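PDB 3K6Y: serine protease MT3772 from Mycobacterium tuberculosis, which cleaves peptide bonds as a membrane-anchored serine protease and is probably required for the bacterium's resistance to oxidative and acid stress. Local coordinates for residues V97-V105 against D159-R169; N73-N81 against P229-S237. All coordinates share one frame; numbering follows the deposited sequence.

Interaction 1: V97-V105 against D159-R169; sequences VSYDPSVDV and DIYGDPEPVTR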
loop_
_atom_site.group_PDB
_atom_site.type_symbol
_atom_site.label_atom_id
_atom_site.label_comp_id
_atom_site.label_asym_id
_atom_site.label_seq_id
_atom_site.Cartn_x
_atom_site.Cartn_y
_atom_site.Cartn_z
ATOM N N VAL A 97 -1.399 7.786 -10.164
ATOM C CA VAL A 97 -0.042 8.316 -10.235
ATOM C C VAL A 97 0.436 8.955 -8.950
ATOM O O VAL A 97 1.634 9.209 -8.793
ATOM C CB VAL A 97 0.151 9.296 -11.437
ATOM C CG1 VAL A 97 -0.122 8.568 -12.738
ATOM C CG2 VAL A 97 -0.722 10.540 -11.306
ATOM N N SER A 98 -0.483 9.193 -8.015
ATOM C CA SER A 98 -0.122 9.637 -6.670
ATOM C C SER A 98 -1.140 9.019 -5.729
ATOM O O SER A 98 -2.325 8.956 -6.037
ATOM C CB SER A 98 -0.123 11.164 -6.578
ATOM O OG SER A 98 0.171 11.612 -5.276
ATOM N N TYR A 99 -0.658 8.557 -4.586
ATOM C CA TYR A 99 -1.484 7.832 -3.640
ATOM C C TYR A 99 -0.910 8.100 -2.260
ATOM O O TYR A 99 0.240 7.741 -1.979
ATOM C CB TYR A 99 -1.490 6.335 -3.980
ATOM C CG TYR A 99 -2.330 5.495 -3.046
ATOM C CD1 TYR A 99 -3.688 5.280 -3.279
ATOM C CD2 TYR A 99 -1.755 4.898 -1.930
ATOM C CE1 TYR A 99 -4.442 4.500 -2.416
ATOM C CE2 TYR A 99 -2.508 4.129 -1.063
ATOM C CZ TYR A 99 -3.843 3.946 -1.309
ATOM O OH TYR A 99 -4.580 3.183 -0.444
ATOM N N ASP A 100 -1.708 8.713 -1.386
ATOM C CA ASP A 100 -1.249 9.101 -0.052
ATOM C C ASP A 100 -2.323 8.677 0.957
ATOM O O ASP A 100 -3.365 9.308 1.089
ATOM C CB ASP A 100 -1.005 10.609 0.019
ATOM C CG ASP A 100 -0.422 11.050 1.345
ATOM O OD1 ASP A 100 -0.718 10.407 2.375
ATOM O OD2 ASP A 100 0.306 12.073 1.354
ATOM N N PRO A 101 -2.084 7.571 1.669
ATOM C CA PRO A 101 -3.072 7.035 2.593
ATOM C C PRO A 101 -3.103 7.759 3.929
ATOM O O PRO A 101 -3.971 7.452 4.754
ATOM C CB PRO A 101 -2.594 5.596 2.776
ATOM C CG PRO A 101 -1.123 5.682 2.659
ATOM C CD PRO A 101 -0.880 6.721 1.578
ATOM N N SER A 102 -2.171 8.680 4.147
ATOM C CA SER A 102 -2.125 9.466 5.383
ATOM C C SER A 102 -3.047 10.656 5.232
ATOM O O SER A 102 -3.948 10.867 6.050
ATOM C CB SER A 102 -0.700 9.921 5.700
ATOM O OG SER A 102 0.170 8.809 5.881
ATOM N N VAL A 103 -2.833 11.452 4.188
ATOM C CA VAL A 103 -3.731 12.564 3.913
ATOM C C VAL A 103 -5.083 12.011 3.396
ATOM O O VAL A 103 -6.132 12.605 3.662
ATOM C CB VAL A 103 -3.088 13.546 2.909
ATOM C CG1 VAL A 103 -4.044 14.657 2.541
ATOM C CG2 VAL A 103 -1.792 14.138 3.474
ATOM N N ASP A 104 -5.041 10.861 2.698
ATOM C CA ASP A 104 -6.193 10.184 2.070
ATOM C C ASP A 104 -6.563 10.840 0.740
ATOM O O ASP A 104 -7.712 11.244 0.546
ATOM C CB ASP A 104 -7.407 10.027 2.999
ATOM C CG ASP A 104 -8.409 9.002 2.492
ATOM O OD1 ASP A 104 -9.476 8.855 3.145
ATOM O OD2 ASP A 104 -8.166 8.342 1.457
ATOM N N VAL A 105 -5.582 10.940 -0.161
ATOM C CA VAL A 105 -5.816 11.534 -1.480
ATOM C C VAL A 105 -5.102 10.703 -2.524
ATOM O O VAL A 105 -3.993 10.225 -2.276
ATOM C CB VAL A 105 -5.287 12.983 -1.552
ATOM C CG1 VAL A 105 -5.367 13.547 -2.989
ATOM C CG2 VAL A 105 -6.063 13.869 -0.614
ATOM N N ASP A 159 -4.881 6.711 10.113
ATOM C CA ASP A 159 -4.935 6.767 8.651
ATOM C C ASP A 159 -5.869 5.680 8.145
ATOM O O ASP A 159 -6.466 4.950 8.953
ATOM C CB ASP A 159 -3.533 6.721 8.035
ATOM C CG ASP A 159 -2.838 5.366 8.148
ATOM O OD1 ASP A 159 -3.477 4.323 8.434
ATOM O OD2 ASP A 159 -1.604 5.374 7.916
ATOM N N ILE A 160 -6.030 5.565 6.828
ATOM C CA ILE A 160 -7.073 4.684 6.306
ATOM C C ILE A 160 -6.822 3.205 6.604
ATOM O O ILE A 160 -7.753 2.395 6.544
ATOM C CB ILE A 160 -7.337 4.893 4.805
ATOM C CG1 ILE A 160 -6.123 4.522 3.967
ATOM C CG2 ILE A 160 -7.800 6.329 4.542
ATOM C CD1 ILE A 160 -6.417 4.540 2.468
ATOM N N TYR A 161 -5.574 2.856 6.908
ATOM C CA TYR A 161 -5.232 1.472 7.226
ATOM C C TYR A 161 -5.257 1.159 8.713
ATOM O O TYR A 161 -5.038 0.005 9.104
ATOM C CB TYR A 161 -3.826 1.164 6.742
ATOM C CG TYR A 161 -3.539 1.413 5.279
ATOM C CD1 TYR A 161 -2.350 2.057 4.916
ATOM C CD2 TYR A 161 -4.389 0.960 4.281
ATOM C CE1 TYR A 161 -1.996 2.264 3.588
ATOM C CE2 TYR A 161 -4.066 1.202 2.907
ATOM C CZ TYR A 161 -2.860 1.845 2.590
ATOM O OH TYR A 161 -2.541 2.044 1.256
ATOM N N GLY A 162 -5.460 2.172 9.544
ATOM C CA GLY A 162 -5.329 1.960 10.984
ATOM C C GLY A 162 -3.881 1.694 11.354
ATOM O O GLY A 162 -3.608 0.955 12.303
ATOM N N ASP A 163 -2.942 2.302 10.626
ATOM C CA ASP A 163 -1.526 2.215 10.999
ATOM C C ASP A 163 -1.288 2.754 12.409
ATOM O O ASP A 163 -2.038 3.602 12.895
ATOM C CB ASP A 163 -0.648 3.007 10.012
ATOM C CG ASP A 163 -0.570 2.385 8.616
ATOM O OD1 ASP A 163 -0.551 1.142 8.490
ATOM O OD2 ASP A 163 -0.511 3.189 7.647
ATOM N N PRO A 164 -0.222 2.273 13.070
ATOM C CA PRO A 164 0.114 2.739 14.426
ATOM C C PRO A 164 0.160 4.259 14.661
ATOM O O PRO A 164 -0.410 4.741 15.648
ATOM C CB PRO A 164 1.497 2.096 14.667
ATOM C CG PRO A 164 1.398 0.809 13.930
ATOM C CD PRO A 164 0.664 1.167 12.647
ATOM N N GLU A 165 0.834 5.007 13.797
ATOM C CA GLU A 165 1.015 6.445 14.016
ATOM C C GLU A 165 -0.185 7.242 13.477
ATOM O O GLU A 165 -0.496 7.171 12.286
ATOM C CB GLU A 165 2.303 6.936 13.350
ATOM C CG GLU A 165 2.652 8.412 13.642
ATOM C CD GLU A 165 2.945 8.718 15.123
ATOM O OE1 GLU A 165 3.592 7.908 15.817
ATOM O OE2 GLU A 165 2.525 9.792 15.602
ATOM N N PRO A 166 -0.888 7.997 14.349
ATOM C CA PRO A 166 -2.041 8.763 13.844
ATOM C C PRO A 166 -1.639 9.914 12.943
ATOM O O PRO A 166 -0.469 10.309 12.894
ATOM C CB PRO A 166 -2.716 9.290 15.117
ATOM C CG PRO A 166 -1.622 9.313 16.134
ATOM C CD PRO A 166 -0.686 8.167 15.802
ATOM N N VAL A 167 -2.625 10.433 12.221
ATOM C CA VAL A 167 -2.415 11.585 11.357
ATOM C C VAL A 167 -3.211 12.767 11.873
ATOM O O VAL A 167 -4.216 12.569 12.534
ATOM C CB VAL A 167 -2.815 11.284 9.895
ATOM C CG1 VAL A 167 -1.915 10.219 9.314
ATOM C CG2 VAL A 167 -4.288 10.860 9.785
ATOM N N THR A 168 -2.748 13.974 11.562
ATOM C CA THR A 168 -3.465 15.197 11.904
ATOM C C THR A 168 -3.670 15.970 10.615
ATOM O O THR A 168 -2.706 16.227 9.889
ATOM C CB THR A 168 -2.697 16.053 12.942
ATOM O OG1 THR A 168 -2.491 15.279 14.130
ATOM C CG2 THR A 168 -3.491 17.310 13.309
ATOM N N ARG A 169 -4.923 16.337 10.353
ATOM C CA ARG A 169 -5.290 16.962 9.074
ATOM C C ARG A 169 -6.235 18.122 9.308
ATOM O O ARG A 169 -7.046 18.108 10.246
ATOM C CB ARG A 169 -6.010 15.943 8.205
ATOM C CG ARG A 169 -5.145 14.760 7.869
ATOM C CD ARG A 169 -5.869 13.735 7.047
ATOM N NE ARG A 169 -6.876 13.025 7.824
ATOM C CZ ARG A 169 -7.690 12.104 7.323
ATOM N NH1 ARG A 169 -7.646 11.817 6.026
ATOM N NH2 ARG A 169 -8.568 11.487 8.102
HETATM O O HOH W 1 -0.152 7.744 8.263
HETATM O O HOH W 2 -9.078 9.312 5.906
#
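Arg169 NH1 serves two acceptors in the contact between 97-105 and 159-169: Val103 O, 2.9 Å away, and a water. Val103 O lies in the guanidinium plane, yet the nitrogen approaches it from above the carbonyl plane (61° out). A bend at chi3 (-71°) swings the guanidinium so that Val103 O lies at its edge, with CD close to Ser102 O and Val103 O. The same water donates to Asp104 OD1 at 2.8 Å, although the stronger partner of that oxygen is His75 ND1. Beside it, CG2 of Ile160 presses on the carboxylate of Asp104, 3.3 Å from OD1, the two side chains crossing at about a right angle. The fold is the two-barrel, chymotrypsin-like one: residues 101-104 turn strand 90-100 of the first barrel into strand 105-109 and carry the predicted active-site Asp104, whereas 159-169 leads into strand 167-175 of the second. An Asx turn at Asp100 and a G1 beta bulge at Asp104 and Val105 shape that turn. Tyr99 and Tyr161 reach out from opposite directions and share a hydrogen bond between their OH atoms (2.9 Å), Tyr161 OH lying at the edge of the Tyr99 ring and in its plane. Pro101 CB packs 3.5 Å from Tyr161 CE1. At the other end, a second water links Ser102 OG to Asp159 OD2, near Val167 CG1, which touches Ser102 CB.

Interaction 2: N73-N81 against P229-S237; sequences NAHVVAGSN and PVGTGACVS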
loop_
_atom_site.group_PDB
_atom_site.type_symbol
_atom_site.label_atom_id
_atom_site.label_comp_id
_atom_site.label_asym_id
_atom_site.label_seq_id
_atom_site.Cartn_x
_atom_site.Cartn_y
_atom_site.Cartn_z
ATOM N N ASN A 73 -10.269 10.421 -3.066
ATOM C CA ASN A 73 -9.616 9.925 -1.858
ATOM C C ASN A 73 -8.811 8.674 -2.140
ATOM O O ASN A 73 -9.172 7.891 -3.026
ATOM C CB ASN A 73 -10.635 9.602 -0.765
ATOM C CG ASN A 73 -11.304 10.839 -0.177
ATOM O OD1 ASN A 73 -12.524 10.882 -0.077
ATOM N ND2 ASN A 73 -10.512 11.808 0.274
ATOM N N ALA A 74 -7.755 8.459 -1.354
ATOM C CA ALA A 74 -7.017 7.210 -1.473
ATOM C C ALA A 74 -7.938 6.016 -1.216
ATOM O O ALA A 74 -7.838 5.002 -1.895
ATOM C CB ALA A 74 -5.830 7.194 -0.530
ATOM N N HIS A 75 -8.852 6.133 -0.250
ATOM C CA HIS A 75 -9.682 4.977 0.089
ATOM C C HIS A 75 -10.686 4.624 -0.997
ATOM O O HIS A 75 -11.268 3.547 -0.968
ATOM C CB HIS A 75 -10.372 5.146 1.446
ATOM C CG HIS A 75 -11.508 6.132 1.450
ATOM N ND1 HIS A 75 -11.401 7.400 1.994
ATOM C CD2 HIS A 75 -12.797 6.011 1.039
ATOM C CE1 HIS A 75 -12.576 8.010 1.916
ATOM N NE2 HIS A 75 -13.435 7.193 1.331
ATOM N N VAL A 76 -10.873 5.493 -1.987
ATOM C CA VAL A 76 -11.736 5.151 -3.115
ATOM C C VAL A 76 -11.062 4.147 -4.060
ATOM O O VAL A 76 -11.756 3.431 -4.776
ATOM C CB VAL A 76 -12.187 6.444 -3.829
ATOM C CG1 VAL A 76 -12.839 6.209 -5.175
ATOM C CG2 VAL A 76 -13.120 7.196 -2.924
ATOM N N VAL A 77 -9.722 4.075 -4.033
ATOM C CA VAL A 77 -8.991 3.159 -4.895
ATOM C C VAL A 77 -8.131 2.156 -4.123
ATOM O O VAL A 77 -7.489 1.309 -4.743
ATOM C CB VAL A 77 -8.097 3.941 -5.938
ATOM C CG1 VAL A 77 -8.962 4.825 -6.825
ATOM C CG2 VAL A 77 -7.004 4.768 -5.247
ATOM N N ALA A 78 -8.141 2.229 -2.792
ATOM C CA ALA A 78 -7.267 1.385 -1.967
ATOM C C ALA A 78 -7.495 -0.094 -2.226
ATOM O O ALA A 78 -8.622 -0.562 -2.186
ATOM C CB ALA A 78 -7.503 1.684 -0.509
ATOM N N GLY A 79 -6.414 -0.817 -2.499
ATOM C CA GLY A 79 -6.483 -2.253 -2.709
ATOM C C GLY A 79 -6.912 -2.677 -4.092
ATOM O O GLY A 79 -6.947 -3.864 -4.372
ATOM N N SER A 80 -7.243 -1.721 -4.960
ATOM C CA SER A 80 -7.756 -2.047 -6.272
ATOM C C SER A 80 -6.660 -2.380 -7.258
ATOM O O SER A 80 -5.492 -2.038 -7.055
ATOM C CB SER A 80 -8.555 -0.875 -6.832
ATOM O OG SER A 80 -7.743 0.243 -7.158
ATOM N N ASN A 81 -7.046 -2.993 -8.372
ATOM C CA ASN A 81 -6.092 -3.204 -9.461
ATOM C C ASN A 81 -6.573 -2.696 -10.813
ATOM O O ASN A 81 -5.884 -2.884 -11.813
ATOM C CB ASN A 81 -5.607 -4.654 -9.556
ATOM C CG ASN A 81 -6.669 -5.588 -10.039
ATOM O OD1 ASN A 81 -7.832 -5.215 -10.219
ATOM N ND2 ASN A 81 -6.273 -6.842 -10.270
ATOM N N PRO A 229 2.480 4.367 -12.736
ATOM C CA PRO A 229 1.587 3.898 -11.668
ATOM C C PRO A 229 2.302 3.691 -10.342
ATOM O O PRO A 229 3.428 3.182 -10.300
ATOM C CB PRO A 229 1.072 2.553 -12.186
ATOM C CG PRO A 229 2.087 2.103 -13.182
ATOM C CD PRO A 229 2.670 3.365 -13.806
ATOM N N VAL A 230 1.622 4.046 -9.261
ATOM C CA VAL A 230 2.130 3.776 -7.919
ATOM C C VAL A 230 1.163 2.698 -7.359
ATOM O O VAL A 230 0.050 2.532 -7.872
ATOM C CB VAL A 230 2.199 5.082 -7.070
ATOM C CG1 VAL A 230 3.128 6.095 -7.742
ATOM C CG2 VAL A 230 0.812 5.695 -6.827
ATOM N N GLY A 231 1.532 1.991 -6.328
ATOM C CA GLY A 231 0.539 0.995 -5.879
ATOM C C GLY A 231 -0.678 1.625 -5.206
ATOM O O GLY A 231 -0.693 2.828 -4.892
ATOM N N THR A 232 -1.667 0.790 -4.911
ATOM C CA THR A 232 -2.853 1.214 -4.176
ATOM C C THR A 232 -2.925 0.602 -2.787
ATOM O O THR A 232 -3.980 0.630 -2.145
ATOM C CB THR A 232 -4.119 0.891 -4.939
ATOM O OG1 THR A 232 -4.060 -0.492 -5.284
ATOM C CG2 THR A 232 -4.246 1.776 -6.179
ATOM N N GLY A 233 -1.813 0.084 -2.279
ATOM C CA GLY A 233 -1.743 -0.303 -0.877
ATOM C C GLY A 233 -2.646 -1.463 -0.482
ATOM O O GLY A 233 -2.981 -2.347 -1.279
ATOM N N ALA A 234 -3.037 -1.468 0.786
ATOM C CA ALA A 234 -3.824 -2.544 1.359
ATOM C C ALA A 234 -5.303 -2.269 1.192
ATOM O O ALA A 234 -5.742 -1.128 1.007
ATOM C CB ALA A 234 -3.496 -2.694 2.835
ATOM N N CYS A 235 -6.094 -3.322 1.317
ATOM C CA CYS A 235 -7.539 -3.175 1.425
ATOM C C CYS A 235 -7.881 -2.501 2.731
ATOM O O CYS A 235 -7.304 -2.818 3.790
ATOM C CB CYS A 235 -8.217 -4.543 1.384
ATOM S SG CYS A 235 -7.853 -5.413 -0.157
ATOM N N VAL A 236 -8.805 -1.557 2.679
ATOM C CA VAL A 236 -9.249 -0.938 3.916
ATOM C C VAL A 236 -10.054 -1.995 4.693
ATOM O O VAL A 236 -10.841 -2.717 4.088
ATOM C CB VAL A 236 -9.999 0.372 3.628
ATOM C CG1 VAL A 236 -10.623 0.951 4.880
ATOM C CG2 VAL A 236 -9.070 1.399 2.998
ATOM N N SER A 237 -9.805 -2.116 6.000
ATOM C CA SER A 237 -10.469 -3.149 6.818
ATOM C C SER A 237 -11.961 -2.882 6.962
ATOM O O SER A 237 -12.448 -1.752 6.811
ATOM C CB SER A 237 -9.825 -3.262 8.206
ATOM O OG SER A 237 -8.443 -3.545 8.112
ATOM O OXT SER A 237 -12.715 -3.819 7.230
HETATM O O HOH W 3 -10.124 -0.883 0.178
#
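This is a buried loop-to-loop contact, in which the C-terminal tail of the chain is fastened across the turn that follows the predicted active-site His75, between strands 69-72 and 82-87 of the first barrel. Thr232 makes both direct hydrogen bonds of the contact, one with its backbone and one with its side chain, to the type II turn of Val77 to Ser80. Its carbonyl O accepts from Gly79 N at 2.9 Å, in a fairly straight bond (163° at the hydrogen). Its OG1 donates to Ser80 O at 2.8 Å, in the carbonyl plane and on a lone pair. With chi1 at 52°, OG1 sits between the backbone N and the carbonyl carbon, while CG2 is directed to 3.6 Å from Val77 O. That last oxygen is already engaged by the turn itself, since Ser80 donates to it with both its N and its OG, the latter at 2.7 Å. Gly79, at positive phi, runs close past Cys235. Further along, Ala78 CB sits against the carbonyl oxygen of Ala234 and makes an apolar contact with Val236 CG2, 3.9 Å away. A water there bridges Ala78 O and Val236 N. The disulfide from Cys235 to Cys54 ties the tail to the connection between strands 44-51 and 56-66. On the turn itself, Val77 and Ser80 rest on Ser49 of strand 44-51, and Ala78 packs with Val77 on Tyr99 of strand 90-100.

The crystallised chain is the protease part of the longer protein. From the N terminus, it passes 73-81, the first half of interaction 2, and then 97-105, the first half of interaction 1. Interaction 1 closes when the chain returns at 159-169, having crossed from the first barrel into the second. The second barrel is then completed, and 229-237 comes back to the first barrel to close interaction 2. The shorter loop thus lies wholly within the longer one. The two contacts meet where Asn73 ND2 donates to Asp104 O, close to the predicted triad of His75, Asp104 and Ser183, and where Tyr161 OH packs against Gly233 CA.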